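Local coordinates for protein fatty acid synthase 1, isoform A (Drosophila melanogaster, PDB 6FN6) that probably makes long-chain saturated fatty acids from acetyl-CoA and malonyl-CoA with NADPH, this chain being its dehydratase, enoylreductase and ketoreductase modifying region, at residues I295-G300 / K538-N543; F424-V429 / A443-D448; L944-A949 / Q973-K978; G1006-L1011 / T1051-F1056. All coordinates share one frame; numbering follows the deposited sequence.

Contact 1: residues I295-G300 / K538-N543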
loop_
_atom_site.group_PDB
_atom_site.type_symbol
_atom_site.label_atom_id
_atom_site.label_comp_id
_atom_site.label_asym_id
_atom_site.label_seq_id
_atom_site.Cartn_x
_atom_site.Cartn_y
_atom_site.Cartn_z
ATOM N N ILE A 295 71.634 -8.805 5.624
ATOM C CA ILE A 295 71.042 -8.584 4.310
ATOM C C ILE A 295 71.851 -7.517 3.586
ATOM O O ILE A 295 72.191 -7.665 2.411
ATOM C CB ILE A 295 69.545 -8.188 4.423
ATOM C CG1 ILE A 295 68.728 -9.366 4.956
ATOM C CG2 ILE A 295 68.994 -7.733 3.071
ATOM C CD1 ILE A 295 67.306 -9.014 5.348
ATOM N N GLU A 296 72.156 -6.442 4.302
ATOM C CA GLU A 296 72.916 -5.326 3.751
ATOM C C GLU A 296 74.270 -5.783 3.208
ATOM O O GLU A 296 74.796 -5.193 2.267
ATOM C CB GLU A 296 73.105 -4.248 4.823
ATOM C CG GLU A 296 73.548 -2.893 4.295
ATOM C CD GLU A 296 73.427 -1.795 5.340
ATOM O OE1 GLU A 296 72.757 -0.775 5.064
ATOM O OE2 GLU A 296 74.019 -1.942 6.433
ATOM N N ASN A 297 74.826 -6.836 3.803
ATOM C CA ASN A 297 76.162 -7.307 3.445
ATOM C C ASN A 297 76.150 -8.707 2.836
ATOM O O ASN A 297 77.052 -9.507 3.084
ATOM C CB ASN A 297 77.070 -7.292 4.679
ATOM C CG ASN A 297 77.441 -5.888 5.110
ATOM O OD1 ASN A 297 78.322 -5.261 4.523
ATOM N ND2 ASN A 297 76.763 -5.384 6.137
ATOM N N SER A 298 75.131 -9.000 2.037
ATOM C CA SER A 298 75.061 -10.271 1.321
ATOM C C SER A 298 75.096 -10.032 -0.183
ATOM O O SER A 298 74.680 -10.887 -0.966
ATOM C CB SER A 298 73.800 -11.044 1.705
ATOM O OG SER A 298 72.637 -10.380 1.246
ATOM N N SER A 299 75.604 -8.869 -0.583
ATOM C CA SER A 299 75.639 -8.493 -1.989
ATOM C C SER A 299 74.217 -8.557 -2.548
ATOM O O SER A 299 73.272 -8.143 -1.877
ATOM C CB SER A 299 76.595 -9.406 -2.766
ATOM O OG SER A 299 76.197 -10.764 -2.693
ATOM N N GLY A 300 74.055 -9.077 -3.761
ATOM C CA GLY A 300 72.741 -9.150 -4.371
ATOM C C GLY A 300 72.102 -10.512 -4.187
ATOM O O GLY A 300 71.724 -11.167 -5.159
ATOM N N LYS A 538 86.038 -5.114 9.030
ATOM C CA LYS A 538 84.772 -5.837 9.110
ATOM C C LYS A 538 84.179 -6.051 7.722
ATOM O O LYS A 538 83.392 -6.972 7.506
ATOM C CB LYS A 538 83.782 -5.068 9.982
ATOM C CG LYS A 538 84.312 -4.736 11.357
ATOM C CD LYS A 538 83.227 -4.157 12.234
ATOM C CE LYS A 538 83.746 -3.803 13.614
ATOM N NZ LYS A 538 82.760 -2.972 14.359
ATOM N N ASP A 539 84.577 -5.194 6.786
ATOM C CA ASP A 539 84.155 -5.303 5.396
ATOM C C ASP A 539 82.644 -5.093 5.260
ATOM O O ASP A 539 81.978 -5.764 4.468
ATOM C CB ASP A 539 84.561 -6.662 4.821
ATOM C CG ASP A 539 84.618 -6.659 3.306
ATOM O OD1 ASP A 539 84.949 -5.604 2.724
ATOM O OD2 ASP A 539 84.334 -7.713 2.697
ATOM N N LEU A 540 82.116 -4.154 6.042
ATOM C CA LEU A 540 80.718 -3.748 5.929
ATOM C C LEU A 540 80.578 -2.735 4.800
ATOM O O LEU A 540 81.439 -1.874 4.628
ATOM C CB LEU A 540 80.220 -3.145 7.243
ATOM C CG LEU A 540 80.382 -3.999 8.504
ATOM C CD1 LEU A 540 79.878 -3.237 9.717
ATOM C CD2 LEU A 540 79.657 -5.335 8.369
ATOM N N ILE A 541 79.498 -2.826 4.029
ATOM C CA ILE A 541 79.323 -1.923 2.898
ATOM C C ILE A 541 78.920 -0.539 3.393
ATOM O O ILE A 541 79.175 0.463 2.725
ATOM C CB ILE A 541 78.299 -2.469 1.880
ATOM C CG1 ILE A 541 76.897 -2.567 2.483
ATOM C CG2 ILE A 541 78.736 -3.836 1.374
ATOM C CD1 ILE A 541 75.811 -2.690 1.432
ATOM N N SER A 542 78.295 -0.486 4.567
ATOM C CA SER A 542 77.869 0.781 5.152
ATOM C C SER A 542 78.592 1.072 6.466
ATOM O O SER A 542 78.468 0.321 7.432
ATOM C CB SER A 542 76.357 0.771 5.381
ATOM O OG SER A 542 75.930 1.990 5.962
ATOM N N ASN A 543 79.335 2.175 6.489
ATOM C CA ASN A 543 80.088 2.589 7.671
ATOM C C ASN A 543 79.849 4.063 7.976
ATOM O O ASN A 543 80.291 4.938 7.233
ATOM C CB ASN A 543 81.586 2.337 7.471
ATOM C CG ASN A 543 81.894 0.894 7.143
ATOM O OD1 ASN A 543 82.105 0.073 8.038
ATOM N ND2 ASN A 543 81.918 0.573 5.853
HETATM O O HOH W 1 76.997 -2.178 6.801
#

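Contact 2: residues F424-V429 / A443-D448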
loop_
_atom_site.group_PDB
_atom_site.type_symbol
_atom_site.label_atom_id
_atom_site.label_comp_id
_atom_site.label_asym_id
_atom_site.label_seq_id
_atom_site.Cartn_x
_atom_site.Cartn_y
_atom_site.Cartn_z
ATOM N N PHE A 424 89.402 -17.890 17.375
ATOM C CA PHE A 424 88.968 -18.579 16.165
ATOM C C PHE A 424 88.933 -17.656 14.950
ATOM O O PHE A 424 88.356 -17.997 13.919
ATOM C CB PHE A 424 87.603 -19.228 16.392
ATOM C CG PHE A 424 87.677 -20.517 17.162
ATOM C CD1 PHE A 424 87.758 -21.730 16.496
ATOM C CD2 PHE A 424 87.690 -20.518 18.546
ATOM C CE1 PHE A 424 87.837 -22.920 17.196
ATOM C CE2 PHE A 424 87.768 -21.705 19.252
ATOM C CZ PHE A 424 87.842 -22.908 18.573
ATOM N N GLY A 425 89.559 -16.490 15.075
ATOM C CA GLY A 425 89.742 -15.604 13.939
ATOM C C GLY A 425 88.543 -14.752 13.578
ATOM O O GLY A 425 88.469 -14.207 12.474
ATOM N N PHE A 426 87.598 -14.642 14.504
ATOM C CA PHE A 426 86.390 -13.863 14.272
ATOM C C PHE A 426 86.468 -12.523 14.992
ATOM O O PHE A 426 87.178 -12.382 15.987
ATOM C CB PHE A 426 85.153 -14.640 14.725
ATOM C CG PHE A 426 84.599 -15.551 13.672
ATOM C CD1 PHE A 426 85.305 -16.668 13.262
ATOM C CD2 PHE A 426 83.376 -15.285 13.083
ATOM C CE1 PHE A 426 84.799 -17.505 12.288
ATOM C CE2 PHE A 426 82.865 -16.117 12.111
ATOM C CZ PHE A 426 83.578 -17.228 11.712
ATOM N N VAL A 427 85.744 -11.538 14.472
ATOM C CA VAL A 427 85.699 -10.215 15.078
ATOM C C VAL A 427 84.251 -9.861 15.405
ATOM O O VAL A 427 83.329 -10.244 14.686
ATOM C CB VAL A 427 86.335 -9.157 14.149
ATOM C CG1 VAL A 427 85.492 -8.961 12.894
ATOM C CG2 VAL A 427 86.516 -7.838 14.885
ATOM N N ALA A 428 84.046 -9.136 16.497
ATOM C CA ALA A 428 82.703 -8.716 16.856
ATOM C C ALA A 428 82.315 -7.507 16.016
ATOM O O ALA A 428 82.778 -6.391 16.255
ATOM C CB ALA A 428 82.615 -8.396 18.334
ATOM N N VAL A 429 81.465 -7.745 15.024
ATOM C CA VAL A 429 81.010 -6.689 14.135
ATOM C C VAL A 429 80.092 -5.749 14.900
ATOM O O VAL A 429 80.228 -4.531 14.809
ATOM C CB VAL A 429 80.312 -7.270 12.892
ATOM C CG1 VAL A 429 79.665 -6.164 12.067
ATOM C CG2 VAL A 429 81.306 -8.054 12.048
ATOM N N ALA A 443 79.040 -11.638 14.766
ATOM C CA ALA A 443 80.445 -11.926 14.494
ATOM C C ALA A 443 80.666 -12.306 13.036
ATOM O O ALA A 443 79.753 -12.777 12.359
ATOM C CB ALA A 443 80.939 -13.035 15.406
ATOM N N ARG A 444 81.897 -12.106 12.574
ATOM C CA ARG A 444 82.267 -12.330 11.182
ATOM C C ARG A 444 83.785 -12.469 11.079
ATOM O O ARG A 444 84.512 -11.908 11.899
ATOM C CB ARG A 444 81.781 -11.167 10.312
ATOM C CG ARG A 444 81.807 -11.417 8.814
ATOM C CD ARG A 444 81.614 -10.109 8.052
ATOM N NE ARG A 444 80.969 -10.289 6.752
ATOM C CZ ARG A 444 80.699 -9.297 5.908
ATOM N NH1 ARG A 444 81.039 -8.050 6.214
ATOM N NH2 ARG A 444 80.105 -9.548 4.750
ATOM N N LYS A 445 84.268 -13.227 10.096
ATOM C CA LYS A 445 85.704 -13.289 9.839
ATOM C C LYS A 445 86.162 -11.945 9.278
ATOM O O LYS A 445 85.506 -11.371 8.412
ATOM C CB LYS A 445 86.056 -14.420 8.867
ATOM C CG LYS A 445 86.058 -15.812 9.487
ATOM C CD LYS A 445 86.607 -16.858 8.520
ATOM C CE LYS A 445 88.072 -17.176 8.797
ATOM N NZ LYS A 445 88.258 -17.925 10.075
ATOM N N ALA A 446 87.281 -11.440 9.783
ATOM C CA ALA A 446 87.826 -10.170 9.316
ATOM C C ALA A 446 88.486 -10.319 7.944
ATOM O O ALA A 446 88.812 -11.427 7.519
ATOM C CB ALA A 446 88.817 -9.623 10.323
ATOM N N VAL A 447 88.657 -9.197 7.249
ATOM C CA VAL A 447 89.382 -9.175 5.982
ATOM C C VAL A 447 90.645 -8.343 6.147
ATOM O O VAL A 447 90.697 -7.436 6.976
ATOM C CB VAL A 447 88.520 -8.623 4.826
ATOM C CG1 VAL A 447 87.260 -9.449 4.652
ATOM C CG2 VAL A 447 88.191 -7.144 5.046
ATOM N N ASP A 448 91.660 -8.664 5.349
ATOM C CA ASP A 448 92.940 -7.975 5.412
ATOM C C ASP A 448 92.996 -6.843 4.391
ATOM O O ASP A 448 92.986 -7.084 3.185
ATOM C CB ASP A 448 94.079 -8.969 5.172
ATOM C CG ASP A 448 95.448 -8.365 5.407
ATOM O OD1 ASP A 448 95.539 -7.261 5.982
ATOM O OD2 ASP A 448 96.442 -9.011 5.028
#

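Contact 3: residues L944-A949 / Q973-K978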
loop_
_atom_site.group_PDB
_atom_site.type_symbol
_atom_site.label_atom_id
_atom_site.label_comp_id
_atom_site.label_asym_id
_atom_site.label_seq_id
_atom_site.Cartn_x
_atom_site.Cartn_y
_atom_site.Cartn_z
ATOM N N LEU A 944 43.846 16.412 3.604
ATOM C CA LEU A 944 44.124 17.576 4.438
ATOM C C LEU A 944 42.840 18.368 4.664
ATOM O O LEU A 944 42.613 18.917 5.741
ATOM C CB LEU A 944 45.193 18.465 3.790
ATOM C CG LEU A 944 46.591 17.856 3.635
ATOM C CD1 LEU A 944 47.441 18.688 2.677
ATOM C CD2 LEU A 944 47.289 17.735 4.985
ATOM N N VAL A 945 41.997 18.414 3.639
ATOM C CA VAL A 945 40.743 19.148 3.710
ATOM C C VAL A 945 39.808 18.474 4.711
ATOM O O VAL A 945 39.133 19.147 5.489
ATOM C CB VAL A 945 40.095 19.258 2.317
ATOM C CG1 VAL A 945 38.658 19.769 2.412
ATOM C CG2 VAL A 945 40.918 20.169 1.429
ATOM N N THR A 946 39.769 17.147 4.685
ATOM C CA THR A 946 38.936 16.397 5.611
ATOM C C THR A 946 39.482 16.496 7.031
ATOM O O THR A 946 38.758 16.247 7.996
ATOM C CB THR A 946 38.832 14.904 5.222
ATOM O OG1 THR A 946 40.127 14.296 5.274
ATOM C CG2 THR A 946 38.265 14.748 3.824
ATOM N N ARG A 947 40.763 16.840 7.159
ATOM C CA ARG A 947 41.372 17.017 8.472
ATOM C C ARG A 947 41.326 18.474 8.929
ATOM O O ARG A 947 41.861 18.817 9.983
ATOM C CB ARG A 947 42.818 16.516 8.461
ATOM C CG ARG A 947 42.970 14.998 8.534
ATOM C CD ARG A 947 42.635 14.472 9.920
ATOM N NE ARG A 947 42.652 13.011 9.979
ATOM C CZ ARG A 947 43.604 12.279 10.551
ATOM N NH1 ARG A 947 44.646 12.851 11.145
ATOM N NH2 ARG A 947 43.508 10.959 10.540
ATOM N N GLY A 948 40.672 19.327 8.147
ATOM C CA GLY A 948 40.435 20.699 8.558
ATOM C C GLY A 948 41.173 21.786 7.797
ATOM O O GLY A 948 41.001 22.968 8.092
ATOM N N ALA A 949 41.996 21.411 6.826
ATOM C CA ALA A 949 42.707 22.407 6.033
ATOM C C ALA A 949 41.700 23.227 5.228
ATOM O O ALA A 949 40.786 22.674 4.615
ATOM C CB ALA A 949 43.718 21.743 5.118
ATOM N N GLN A 973 36.359 23.837 -3.360
ATOM C CA GLN A 973 35.919 25.224 -3.307
ATOM C C GLN A 973 34.474 25.305 -2.834
ATOM O O GLN A 973 34.098 26.229 -2.110
ATOM C CB GLN A 973 36.076 25.887 -4.676
ATOM C CG GLN A 973 37.518 26.218 -5.020
ATOM C CD GLN A 973 37.672 26.817 -6.402
ATOM O OE1 GLN A 973 36.932 26.478 -7.325
ATOM N NE2 GLN A 973 38.641 27.714 -6.552
ATOM N N GLU A 974 33.668 24.330 -3.240
ATOM C CA GLU A 974 32.278 24.260 -2.806
ATOM C C GLU A 974 32.217 23.986 -1.308
ATOM O O GLU A 974 31.343 24.496 -0.611
ATOM C CB GLU A 974 31.520 23.184 -3.584
ATOM C CG GLU A 974 31.191 23.583 -5.016
ATOM C CD GLU A 974 30.481 22.487 -5.784
ATOM O OE1 GLU A 974 30.356 21.366 -5.247
ATOM O OE2 GLU A 974 30.054 22.748 -6.928
ATOM N N ARG A 975 33.159 23.186 -0.813
ATOM C CA ARG A 975 33.240 22.903 0.617
ATOM C C ARG A 975 33.859 24.081 1.372
ATOM O O ARG A 975 34.072 24.010 2.581
ATOM C CB ARG A 975 34.051 21.624 0.866
ATOM C CG ARG A 975 33.269 20.336 0.620
ATOM C CD ARG A 975 34.004 19.093 1.120
ATOM N NE ARG A 975 34.962 18.581 0.143
ATOM C CZ ARG A 975 35.789 17.561 0.359
ATOM N NH1 ARG A 975 35.789 16.930 1.527
ATOM N NH2 ARG A 975 36.619 17.168 -0.598
ATOM N N GLY A 976 34.137 25.166 0.656
ATOM C CA GLY A 976 34.606 26.392 1.275
ATOM C C GLY A 976 36.115 26.493 1.414
ATOM O O GLY A 976 36.614 27.262 2.237
ATOM N N VAL A 977 36.848 25.742 0.598
ATOM C CA VAL A 977 38.306 25.760 0.661
ATOM C C VAL A 977 38.871 26.746 -0.352
ATOM O O VAL A 977 38.420 26.819 -1.494
ATOM C CB VAL A 977 38.893 24.352 0.431
ATOM C CG1 VAL A 977 40.421 24.396 0.398
ATOM C CG2 VAL A 977 38.416 23.395 1.505
ATOM N N LYS A 978 39.869 27.505 0.083
ATOM C CA LYS A 978 40.570 28.428 -0.796
ATOM C C LYS A 978 41.693 27.695 -1.522
ATOM O O LYS A 978 42.671 27.272 -0.905
ATOM C CB LYS A 978 41.127 29.608 0.002
ATOM C CG LYS A 978 41.966 30.584 -0.808
ATOM C CD LYS A 978 41.130 31.339 -1.822
ATOM C CE LYS A 978 41.992 32.281 -2.646
ATOM N NZ LYS A 978 41.193 33.059 -3.633
#

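Contact 4: residues G1006-L1011 / T1051-F1056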
loop_
_atom_site.group_PDB
_atom_site.type_symbol
_atom_site.label_atom_id
_atom_site.label_comp_id
_atom_site.label_asym_id
_atom_site.label_seq_id
_atom_site.Cartn_x
_atom_site.Cartn_y
_atom_site.Cartn_z
ATOM N N GLY A 1006 51.323 26.476 7.405
ATOM C CA GLY A 1006 51.375 25.481 8.462
ATOM C C GLY A 1006 52.141 24.238 8.052
ATOM O O GLY A 1006 52.663 23.513 8.899
ATOM N N GLY A 1007 52.214 23.991 6.746
ATOM C CA GLY A 1007 52.891 22.815 6.234
ATOM C C GLY A 1007 53.331 22.947 4.787
ATOM O O GLY A 1007 52.676 23.609 3.981
ATOM N N ILE A 1008 54.454 22.305 4.471
ATOM C CA ILE A 1008 54.986 22.258 3.116
ATOM C C ILE A 1008 55.207 20.800 2.744
ATOM O O ILE A 1008 55.906 20.071 3.444
ATOM C CB ILE A 1008 56.289 23.084 2.995
ATOM C CG1 ILE A 1008 55.982 24.570 3.179
ATOM C CG2 ILE A 1008 56.983 22.835 1.646
ATOM C CD1 ILE A 1008 57.206 25.457 3.240
ATOM N N PHE A 1009 54.589 20.374 1.651
ATOM C CA PHE A 1009 54.705 18.998 1.187
ATOM C C PHE A 1009 55.373 18.953 -0.182
ATOM O O PHE A 1009 54.893 19.556 -1.140
ATOM C CB PHE A 1009 53.327 18.328 1.136
ATOM C CG PHE A 1009 52.568 18.412 2.428
ATOM C CD1 PHE A 1009 52.639 17.387 3.358
ATOM C CD2 PHE A 1009 51.785 19.515 2.716
ATOM C CE1 PHE A 1009 51.942 17.463 4.551
ATOM C CE2 PHE A 1009 51.088 19.596 3.907
ATOM C CZ PHE A 1009 51.167 18.569 4.825
ATOM N N ASN A 1010 56.500 18.252 -0.254
ATOM C CA ASN A 1010 57.262 18.136 -1.489
ATOM C C ASN A 1010 56.989 16.786 -2.127
ATOM O O ASN A 1010 57.121 15.747 -1.479
ATOM C CB ASN A 1010 58.756 18.308 -1.222
ATOM C CG ASN A 1010 59.087 19.664 -0.642
ATOM O OD1 ASN A 1010 59.053 19.856 0.574
ATOM N ND2 ASN A 1010 59.405 20.618 -1.512
ATOM N N LEU A 1011 56.612 16.805 -3.400
ATOM C CA LEU A 1011 56.208 15.589 -4.089
ATOM C C LEU A 1011 57.094 15.287 -5.292
ATOM O O LEU A 1011 56.985 15.925 -6.338
ATOM C CB LEU A 1011 54.745 15.703 -4.522
ATOM C CG LEU A 1011 53.801 16.183 -3.413
ATOM C CD1 LEU A 1011 52.375 16.292 -3.905
ATOM C CD2 LEU A 1011 53.865 15.266 -2.201
ATOM N N THR A 1051 56.939 31.190 10.000
ATOM C CA THR A 1051 57.195 31.071 11.430
ATOM C C THR A 1051 56.159 30.222 12.170
ATOM O O THR A 1051 56.303 29.973 13.366
ATOM C CB THR A 1051 57.261 32.463 12.085
ATOM O OG1 THR A 1051 56.112 33.234 11.709
ATOM C CG2 THR A 1051 58.516 33.190 11.645
ATOM N N GLU A 1052 55.127 29.774 11.462
ATOM C CA GLU A 1052 54.100 28.919 12.057
ATOM C C GLU A 1052 54.047 27.566 11.360
ATOM O O GLU A 1052 53.071 26.828 11.499
ATOM C CB GLU A 1052 52.726 29.586 11.980
ATOM C CG GLU A 1052 52.600 30.864 12.785
ATOM C CD GLU A 1052 52.289 30.611 14.248
ATOM O OE1 GLU A 1052 51.329 29.863 14.536
ATOM O OE2 GLU A 1052 53.005 31.162 15.111
ATOM N N LEU A 1053 55.105 27.239 10.623
ATOM C CA LEU A 1053 55.182 25.971 9.909
ATOM C C LEU A 1053 55.310 24.802 10.877
ATOM O O LEU A 1053 56.188 24.792 11.739
ATOM C CB LEU A 1053 56.360 25.985 8.932
ATOM C CG LEU A 1053 56.634 24.695 8.157
ATOM C CD1 LEU A 1053 56.762 24.981 6.672
ATOM C CD2 LEU A 1053 57.890 24.025 8.677
ATOM N N ASP A 1054 54.411 23.831 10.744
ATOM C CA ASP A 1054 54.401 22.664 11.620
ATOM C C ASP A 1054 54.987 21.439 10.920
ATOM O O ASP A 1054 55.484 20.525 11.580
ATOM C CB ASP A 1054 52.980 22.354 12.101
ATOM C CG ASP A 1054 52.356 23.504 12.869
ATOM O OD1 ASP A 1054 52.885 23.860 13.942
ATOM O OD2 ASP A 1054 51.331 24.043 12.407
ATOM N N TYR A 1055 54.922 21.414 9.590
ATOM C CA TYR A 1055 55.389 20.256 8.833
ATOM C C TYR A 1055 56.188 20.636 7.594
ATOM O O TYR A 1055 55.865 21.591 6.889
ATOM C CB TYR A 1055 54.203 19.372 8.426
ATOM C CG TYR A 1055 53.286 19.057 9.580
ATOM C CD1 TYR A 1055 53.702 18.227 10.610
ATOM C CD2 TYR A 1055 52.015 19.605 9.652
ATOM C CE1 TYR A 1055 52.880 17.945 11.675
ATOM C CE2 TYR A 1055 51.180 19.328 10.716
ATOM C CZ TYR A 1055 51.621 18.496 11.725
ATOM O OH TYR A 1055 50.803 18.213 12.793
ATOM N N PHE A 1056 57.242 19.864 7.351
ATOM C CA PHE A 1056 58.049 19.968 6.147
ATOM C C PHE A 1056 58.346 18.546 5.707
ATOM O O PHE A 1056 59.283 17.917 6.200
ATOM C CB PHE A 1056 59.342 20.748 6.401
ATOM C CG PHE A 1056 60.099 21.098 5.146
ATOM C CD1 PHE A 1056 60.917 20.165 4.531
ATOM C CD2 PHE A 1056 60.011 22.366 4.596
ATOM C CE1 PHE A 1056 61.620 20.484 3.380
ATOM C CE2 PHE A 1056 60.714 22.690 3.447
ATOM C CZ PHE A 1056 61.520 21.746 2.841
#

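Contact 1: residues I295-G300 / K538-N543
Asn297 carries CG beside its backbone N and anti to the carbonyl carbon (chi1 -72°), and its amide oxygen meets the backbone of Ile541. Ile541 N donates to Asn297 OD1 over 2.7 Å. The donor lies in the plane of the side-chain carbonyl, and the angle at the hydrogen is 151°. At the other end of the amide, Asn297 ND2 rests 3.7 Å from Leu540 CD2. It also donates to Val293 O in the preceding helix, so both ends of the amide are held and its rotation is fixed.

Glu296 has CG anti to the backbone N (chi1 -165°) and then runs extended. Its CG passes 3.8 Å from Ile541 CG1, and OE2 comes to 3.7 Å from Ser542 CB. A water donates to Glu296 OE2 and to Ser542 O, and accepts from Asn297 ND2. Glu296 OE2 also forms a salt bridge with Arg554.

This is a packing contact between two domains. It joins the C-terminal end of helix 279-296, which leads into the probable pseudo-methyltransferase sheet, to the loop entering strand 542-546 of the pseudo-ketoreductase. Helix 496-504 packs on Ile541 through Met500 and Lys504, and Arg444 of strand 438-445 touches both Asn297 and Leu540.

Contact 2: residues F424-V429 / A443-D448
The Phe426 ring has Lys445 CG over one face, 3.8 Å from the ring centroid and 24° off the ring normal. This is a CH-pi contact, displaced toward the rim atoms CE1 and CZ. Near the plane, at the ring edge, lies Ala443 C, and Phe426 CD2 is 4.0 Å from Ala443 CB. Phe424 O also sits at the edge, in the plane of the ring. The ring further touches Ile395 of helix 389-395 and Leu404 of strand 402-409.

Lys445 has CG beside its backbone N (chi1 -77°), which sets that methylene over the ring. Its chain then bends twice, and NZ ends 3.8 Å from Phe424 O.

Val427 and Arg444 form an antiparallel hydrogen-bonded pair. Val427 N donates to Arg444 O over 2.9 Å in a nearly straight bond (169° at the hydrogen). Arg444 N returns a bond of 3.2 Å to Val427 O. The same Val427 O takes a CA-H...O contact from Ala443 CA. On the face that bears Val427 and Arg444, Val429 CG2 packs 3.6 Å from Arg444 CB. Arg444 runs extended to its buried guanidinium, where NH1 donates to Lys538 O and NE to Asn401 O.

Gly425, with positive phi, closes helix 410-423 as the C-prime residue of a Schellman motif and leads the chain into the strand. Strands 426-433 and 438-445 form a beta hairpin. With the parallel strands beside it, the hairpin gives the sheet order of a class I methyltransferase, consistent with the pseudo-methyltransferase of animal fatty acid synthases.

Contact 3: residues L944-A949 / Q973-K978
Val945 and Val977 make a small apolar contact in the ketoreductase domain, where the ends of helices 935-946 and 963-974 come together beside the sheet. Val945 CG1 meets Val977 CG2 at 3.7 Å, and the two side chains cross at a slant. Val977 CG2 also lies 4.0 Å from Ala949 O. Beyond the contact, Val977 packs on Ile952 of strand 951-955.

Arg975 covers the solvent side. Its chain bends at chi3 (-85°), which turns NE off the line of the preceding methylenes. The guanidinium has Val945 CG1 over the centre of one face, 4.1 Å above the plane. Thr946 CG2 comes to its edge, 4.0 Å from Arg975 NH1. These are packing contacts. The polar grip comes from Asn942, whose OD1 accepts from Arg975 NH2 and so steadies the plane against Val945.

Both helices stop in the same manner. Gly948 and Gly976 each take positive phi in a Schellman motif, a backbone shape that favours glycine. The chain then turns into strands 951-955 and 978-982. Strands 926-930, 951-955 and 978-982 lie side by side and parallel, with the two helices as the connections between them: consecutive beta-alpha-beta crossovers, as in a Rossmann fold.

Contact 4: residues G1006-L1011 / T1051-F1056
Ile1008 and Phe1056 pair in parallel, as do Gly1007 and Tyr1055, where two neighbouring strands of the ketoreductase Rossmann fold begin to run side by side. Helix 1034-1049 lies between them in the chain, making a beta-alpha-beta crossover.

Backbone hydrogen bonds set the register. Gly1006 O accepts twice: from Tyr1055 N at 3.2 Å, in the carbonyl plane, and from Asp1054 N at 2.6 Å, which lies above that plane. Ile1008 N then donates to Tyr1055 O over 2.9 Å. Gly1007 CA adds a CA-H...O contact to the same Tyr1055 O, 3.3 Å away.

A salt bridge holds the turn before the second strand. Asp1054 OD2 pairs with Lys925, which also donates to Glu1052 O, so one lysine grips the turn at two points.

Apolar packing follows on the face bearing Ile1008 and Phe1056. Ile1008 CD1 touches Leu1053 CD1 at 3.5 Å, the two side chains crossing at about a right angle. Phe1056 has CG anti to its backbone N (chi1 -170°), and its CD2 lies 4.1 Å from Ile1008 CB.

Polar groups also meet the Phe1056 ring. Arg1088 makes a cation-pi contact with it. Asn1010 OD1 sits over one face of the Phe1056 ring, displaced toward the rim and 3.8 Å from CZ, with the amide and ring planes 45° apart.

How the contacts relate
From the N terminus, contact 1 opens first and closes the longest loop, from helix 279-296 to strand 542-546. Contact 2 is nested inside that loop as a short hairpin of the part that is probably a pseudo-methyltransferase. The two touch through Lys538 of contact 1, whose NZ reaches Val429 O of contact 2. Together they tie this part to the pseudo-ketoreductase. Contacts 3 and 4 follow in series in the ketoreductase, each closing a short loop. Their centres are about 17 Å apart, and Leu944 of contact 3 packs on Phe1009 of contact 4. Contacts 1 and 3 stay well separated, with nearest atoms about 31 Å apart.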